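Local coordinates for protein Two-component system sensor histidine kinase (Bacteroides thetaiotaomicron, PDB 3OTT) that probably senses saccharides through its extracellular propeller and beta-sandwich region and relays the signal as a histidine kinase, phosphorylating a protein histidine with ATP, at residues S328-F339 / S601-Y612. Residues are numbered along the deposited sequence; the frame is centred on the assembly and turned at random.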
loop_
_atom_site.group_PDB
_atom_site.type_symbol
_atom_site.label_atom_id
_atom_site.label_comp_id
_atom_site.label_asym_id
_atom_site.label_seq_id
_atom_site.Cartn_x
_atom_site.Cartn_y
_atom_site.Cartn_z
ATOM N N SER B 328 -8.218 0.121 -21.279
ATOM C CA SER B 328 -8.152 1.338 -22.099
ATOM C C SER B 328 -7.066 2.235 -21.547
ATOM O O SER B 328 -7.047 2.579 -20.348
ATOM C CB SER B 328 -9.450 2.110 -22.078
ATOM O OG SER B 328 -10.521 1.264 -22.388
ATOM N N LEU B 329 -6.144 2.556 -22.447
ATOM C CA LEU B 329 -5.095 3.523 -22.211
ATOM C C LEU B 329 -5.314 4.629 -23.242
ATOM O O LEU B 329 -5.719 4.373 -24.405
ATOM C CB LEU B 329 -3.752 2.867 -22.413
ATOM C CG LEU B 329 -3.573 1.504 -21.724
ATOM C CD1 LEU B 329 -2.303 0.845 -22.220
ATOM C CD2 LEU B 329 -3.561 1.617 -20.185
ATOM N N PHE B 330 -5.134 5.864 -22.775
ATOM C CA PHE B 330 -5.344 7.042 -23.566
ATOM C C PHE B 330 -4.574 8.192 -22.957
ATOM O O PHE B 330 -4.441 8.306 -21.753
ATOM C CB PHE B 330 -6.835 7.366 -23.646
ATOM C CG PHE B 330 -7.170 8.403 -24.698
ATOM C CD1 PHE B 330 -7.275 8.040 -26.047
ATOM C CD2 PHE B 330 -7.380 9.763 -24.330
ATOM C CE1 PHE B 330 -7.588 9.030 -27.038
ATOM C CE2 PHE B 330 -7.671 10.749 -25.289
ATOM C CZ PHE B 330 -7.759 10.393 -26.643
ATOM N N ARG B 331 -4.018 9.031 -23.790
ATOM C CA ARG B 331 -3.405 10.276 -23.325
ATOM C C ARG B 331 -4.120 11.427 -24.074
ATOM O O ARG B 331 -4.199 11.419 -25.299
ATOM C CB ARG B 331 -1.902 10.280 -23.651
ATOM C CG ARG B 331 -1.122 11.328 -22.886
ATOM C CD ARG B 331 0.177 11.641 -23.502
ATOM N NE ARG B 331 0.958 12.471 -22.606
ATOM C CZ ARG B 331 2.092 13.070 -22.982
ATOM N NH1 ARG B 331 2.508 12.906 -24.228
ATOM N NH2 ARG B 331 2.799 13.821 -22.136
ATOM N N ASP B 332 -4.651 12.413 -23.343
ATOM C CA ASP B 332 -5.424 13.440 -23.992
ATOM C C ASP B 332 -4.601 14.579 -24.599
ATOM O O ASP B 332 -3.393 14.680 -24.381
ATOM C CB ASP B 332 -6.573 13.944 -23.104
ATOM C CG ASP B 332 -6.104 14.721 -21.942
ATOM O OD1 ASP B 332 -4.940 15.187 -21.933
ATOM O OD2 ASP B 332 -6.923 14.862 -21.006
ATOM N N SER B 333 -5.287 15.423 -25.356
ATOM C CA SER B 333 -4.695 16.603 -25.964
ATOM C C SER B 333 -4.024 17.529 -24.918
ATOM O O SER B 333 -3.007 18.065 -25.232
ATOM C CB SER B 333 -5.699 17.325 -26.885
ATOM O OG SER B 333 -6.757 17.898 -26.117
ATOM N N LYS B 334 -4.525 17.650 -23.677
ATOM C CA LYS B 334 -3.780 18.355 -22.608
ATOM C C LYS B 334 -2.573 17.565 -21.938
ATOM O O LYS B 334 -1.873 18.115 -21.087
ATOM C CB LYS B 334 -4.689 18.844 -21.485
ATOM C CG LYS B 334 -5.921 19.667 -21.842
ATOM C CD LYS B 334 -7.064 19.360 -20.822
ATOM C CE LYS B 334 -8.176 20.416 -20.824
ATOM N NZ LYS B 334 -8.946 20.406 -22.103
ATOM N N GLY B 335 -2.346 16.304 -22.310
ATOM C CA GLY B 335 -1.210 15.555 -21.814
ATOM C C GLY B 335 -1.493 14.661 -20.622
ATOM O O GLY B 335 -0.594 13.935 -20.168
ATOM N N PHE B 336 -2.735 14.651 -20.143
ATOM C CA PHE B 336 -3.102 13.745 -19.055
ATOM C C PHE B 336 -3.125 12.318 -19.584
ATOM O O PHE B 336 -3.637 12.069 -20.665
ATOM C CB PHE B 336 -4.471 14.079 -18.440
ATOM C CG PHE B 336 -4.503 15.380 -17.643
ATOM C CD1 PHE B 336 -3.979 15.438 -16.354
ATOM C CD2 PHE B 336 -5.076 16.546 -18.191
ATOM C CE1 PHE B 336 -4.011 16.658 -15.598
ATOM C CE2 PHE B 336 -5.131 17.761 -17.450
ATOM C CZ PHE B 336 -4.593 17.813 -16.163
ATOM N N TYR B 337 -2.615 11.381 -18.797
ATOM C CA TYR B 337 -2.791 9.988 -19.137
ATOM C C TYR B 337 -4.048 9.507 -18.472
ATOM O O TYR B 337 -4.356 9.956 -17.385
ATOM C CB TYR B 337 -1.601 9.167 -18.638
ATOM C CG TYR B 337 -0.316 9.540 -19.308
ATOM C CD1 TYR B 337 0.474 10.599 -18.849
ATOM C CD2 TYR B 337 0.132 8.805 -20.407
ATOM C CE1 TYR B 337 1.699 10.906 -19.498
ATOM C CE2 TYR B 337 1.296 9.098 -21.034
ATOM C CZ TYR B 337 2.081 10.135 -20.595
ATOM O OH TYR B 337 3.249 10.361 -21.290
ATOM N N TRP B 338 -4.772 8.603 -19.143
ATOM C CA TRP B 338 -5.997 8.043 -18.632
ATOM C C TRP B 338 -5.952 6.539 -18.876
ATOM O O TRP B 338 -6.126 6.082 -20.021
ATOM C CB TRP B 338 -7.192 8.600 -19.379
ATOM C CG TRP B 338 -7.488 10.052 -19.166
ATOM C CD1 TRP B 338 -7.111 11.108 -19.960
ATOM C CD2 TRP B 338 -8.296 10.600 -18.129
ATOM N NE1 TRP B 338 -7.604 12.288 -19.450
ATOM C CE2 TRP B 338 -8.330 12.002 -18.321
ATOM C CE3 TRP B 338 -8.954 10.047 -17.023
ATOM C CZ2 TRP B 338 -9.072 12.843 -17.492
ATOM C CZ3 TRP B 338 -9.637 10.863 -16.205
ATOM C CH2 TRP B 338 -9.720 12.255 -16.451
ATOM N N PHE B 339 -5.714 5.806 -17.785
ATOM C CA PHE B 339 -5.517 4.377 -17.810
ATOM C C PHE B 339 -6.640 3.782 -16.946
ATOM O O PHE B 339 -6.708 4.015 -15.716
ATOM C CB PHE B 339 -4.184 4.063 -17.179
ATOM C CG PHE B 339 -3.002 4.262 -18.096
ATOM C CD1 PHE B 339 -3.077 5.108 -19.202
ATOM C CD2 PHE B 339 -1.795 3.604 -17.825
ATOM C CE1 PHE B 339 -1.996 5.271 -20.035
ATOM C CE2 PHE B 339 -0.701 3.769 -18.648
ATOM C CZ PHE B 339 -0.815 4.625 -19.783
ATOM N N SER B 601 -4.355 -4.302 -23.122
ATOM C CA SER B 601 -4.512 -2.918 -23.551
ATOM C C SER B 601 -3.243 -2.417 -24.243
ATOM O O SER B 601 -2.150 -2.754 -23.809
ATOM C CB SER B 601 -4.709 -2.065 -22.270
ATOM O OG SER B 601 -5.358 -0.916 -22.723
ATOM N N LEU B 602 -3.362 -1.608 -25.277
ATOM C CA LEU B 602 -2.149 -1.039 -25.938
ATOM C C LEU B 602 -2.318 0.474 -26.321
ATOM O O LEU B 602 -3.411 0.884 -26.714
ATOM C CB LEU B 602 -1.736 -1.844 -27.196
ATOM C CG LEU B 602 -1.332 -3.335 -27.141
ATOM C CD1 LEU B 602 -1.458 -4.021 -28.521
ATOM C CD2 LEU B 602 0.098 -3.605 -26.562
ATOM N N LEU B 603 -1.257 1.277 -26.202
ATOM C CA LEU B 603 -1.314 2.683 -26.604
ATOM C C LEU B 603 0.026 3.148 -27.157
ATOM O O LEU B 603 1.073 3.086 -26.470
ATOM C CB LEU B 603 -1.694 3.590 -25.417
ATOM C CG LEU B 603 -1.690 5.148 -25.627
ATOM C CD1 LEU B 603 -2.816 5.624 -26.564
ATOM C CD2 LEU B 603 -1.775 5.939 -24.340
ATOM N N PHE B 604 -0.000 3.627 -28.399
ATOM C CA PHE B 604 1.142 4.301 -28.974
ATOM C C PHE B 604 1.087 5.797 -28.685
ATOM O O PHE B 604 0.127 6.446 -29.068
ATOM C CB PHE B 604 1.120 4.110 -30.479
ATOM C CG PHE B 604 2.263 4.783 -31.189
ATOM C CD1 PHE B 604 3.561 4.701 -30.702
ATOM C CD2 PHE B 604 2.037 5.491 -32.382
ATOM C CE1 PHE B 604 4.652 5.354 -31.383
ATOM C CE2 PHE B 604 3.109 6.137 -33.052
ATOM C CZ PHE B 604 4.403 6.077 -32.527
ATOM N N ASP B 605 2.114 6.338 -28.025
ATOM C CA ASP B 605 2.274 7.802 -27.847
ATOM C C ASP B 605 3.306 8.354 -28.840
ATOM O O ASP B 605 4.506 8.157 -28.653
ATOM C CB ASP B 605 2.694 8.189 -26.418
ATOM C CG ASP B 605 2.600 9.752 -26.156
ATOM O OD1 ASP B 605 1.818 10.497 -26.829
ATOM O OD2 ASP B 605 3.300 10.220 -25.229
ATOM N N PRO B 606 2.841 9.044 -29.895
ATOM C CA PRO B 606 3.752 9.530 -30.930
ATOM C C PRO B 606 4.739 10.570 -30.404
ATOM O O PRO B 606 5.867 10.603 -30.870
ATOM C CB PRO B 606 2.816 10.152 -31.985
ATOM C CG PRO B 606 1.497 9.620 -31.724
ATOM C CD PRO B 606 1.440 9.350 -30.222
ATOM N N LYS B 607 4.326 11.396 -29.438
ATOM C CA LYS B 607 5.228 12.398 -28.830
ATOM C C LYS B 607 6.443 11.756 -28.152
ATOM O O LYS B 607 7.586 12.172 -28.369
ATOM C CB LYS B 607 4.487 13.284 -27.811
ATOM C CG LYS B 607 3.411 14.220 -28.381
ATOM C CD LYS B 607 2.587 14.860 -27.234
ATOM C CE LYS B 607 1.916 16.183 -27.668
ATOM N NZ LYS B 607 0.611 15.948 -28.371
ATOM N N GLU B 608 6.211 10.749 -27.317
ATOM C CA GLU B 608 7.339 10.172 -26.575
ATOM C C GLU B 608 8.012 9.041 -27.337
ATOM O O GLU B 608 8.876 8.360 -26.796
ATOM C CB GLU B 608 6.898 9.694 -25.184
ATOM C CG GLU B 608 6.246 10.763 -24.308
ATOM C CD GLU B 608 7.202 11.827 -23.794
ATOM O OE1 GLU B 608 8.442 11.565 -23.714
ATOM O OE2 GLU B 608 6.692 12.941 -23.461
ATOM N N ASP B 609 7.576 8.818 -28.578
ATOM C CA ASP B 609 7.932 7.611 -29.335
ATOM C C ASP B 609 7.987 6.319 -28.468
ATOM O O ASP B 609 9.030 5.643 -28.380
ATOM C CB ASP B 609 9.262 7.851 -30.060
ATOM C CG ASP B 609 9.547 6.811 -31.124
ATOM O OD1 ASP B 609 8.660 5.957 -31.359
ATOM O OD2 ASP B 609 10.675 6.850 -31.704
ATOM N N CYS B 610 6.892 6.006 -27.787
ATOM C CA CYS B 610 6.862 4.778 -27.018
ATOM C C CYS B 610 5.471 4.134 -26.974
ATOM O O CYS B 610 4.481 4.741 -27.369
ATOM C CB CYS B 610 7.386 5.047 -25.626
ATOM S SG CYS B 610 6.255 6.038 -24.749
ATOM N N VAL B 611 5.425 2.884 -26.517
ATOM C CA VAL B 611 4.193 2.080 -26.450
ATOM C C VAL B 611 3.913 1.634 -25.006
ATOM O O VAL B 611 4.787 1.119 -24.327
ATOM C CB VAL B 611 4.274 0.840 -27.377
ATOM C CG1 VAL B 611 2.966 -0.011 -27.301
ATOM C CG2 VAL B 611 4.535 1.269 -28.806
ATOM N N TYR B 612 2.686 1.869 -24.551
ATOM C CA TYR B 612 2.202 1.434 -23.230
ATOM C C TYR B 612 1.439 0.136 -23.390
ATOM O O TYR B 612 0.558 0.029 -24.273
ATOM C CB TYR B 612 1.299 2.500 -22.602
ATOM C CG TYR B 612 2.089 3.773 -22.340
ATOM C CD1 TYR B 612 2.812 3.955 -21.155
ATOM C CD2 TYR B 612 2.147 4.773 -23.279
ATOM C CE1 TYR B 612 3.558 5.095 -20.934
ATOM C CE2 TYR B 612 2.903 5.966 -23.042
ATOM C CZ TYR B 612 3.607 6.095 -21.894
ATOM O OH TYR B 612 4.334 7.241 -21.696
#
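Tyr612 receives two aromatic neighbours from 328-339, and the way the three rings are turned illustrates how adjacent beta-sheets lock without sharing backbone hydrogen bonds. Phe339 and Tyr337 each direct an edge at the face of Tyr612 in an offset edge-to-face arrangement, with ring centroids 5.7 Å apart in both pairs and planes inclined by 71° and 66°. Phe339 CZ meets the root of the tyrosine ring, 3.9 Å from Tyr612 CD1, whereas Tyr337 CE2 lies near its phenol end. Next to this cluster Leu329 and Leu603 meet side by side, CB to CB at 3.7 Å; Leu329 CD2 sits over the rim of one face of Phe339, and the methyls of Leu603 rest on the backbone of Leu329 and Phe330, CD2 against Phe330 N and CA. Ser601 OG abuts Leu329 CG.

Polar contacts close the loop end. The Arg331 side chain stays extended from CG to NE, and with CG anti to the backbone N (chi1 -164°) and passing over the rim of one face of Tyr337, it reaches Asp605. A salt bridge joins Arg331 NH1 to Asp605 OD2 at 3.0 Å, with the guanidinium and carboxylate planes almost perpendicular. Arg331 NE is anchored separately on Gly335 O (3.2 Å), tying the group to its own hairpin turn. A leucine in place of Arg331 would probably leave the buried Asp605 carboxylate without its cationic mate and Gly335 O without this donor.

Phe348 and Phe619, from the next strands outward, extend the aromatic layer. The axes of strands 328-331 and 601-605 run nearly in the same direction and come within 6.0 Å, as the innermost strands of neighbouring four-stranded blades. The blade containing 601-612 is completed by strand 310-313, so this interface joins the first complete blade to the blade that makes the "Velcro" closure in the second of the chain's two seven-bladed beta-propellers.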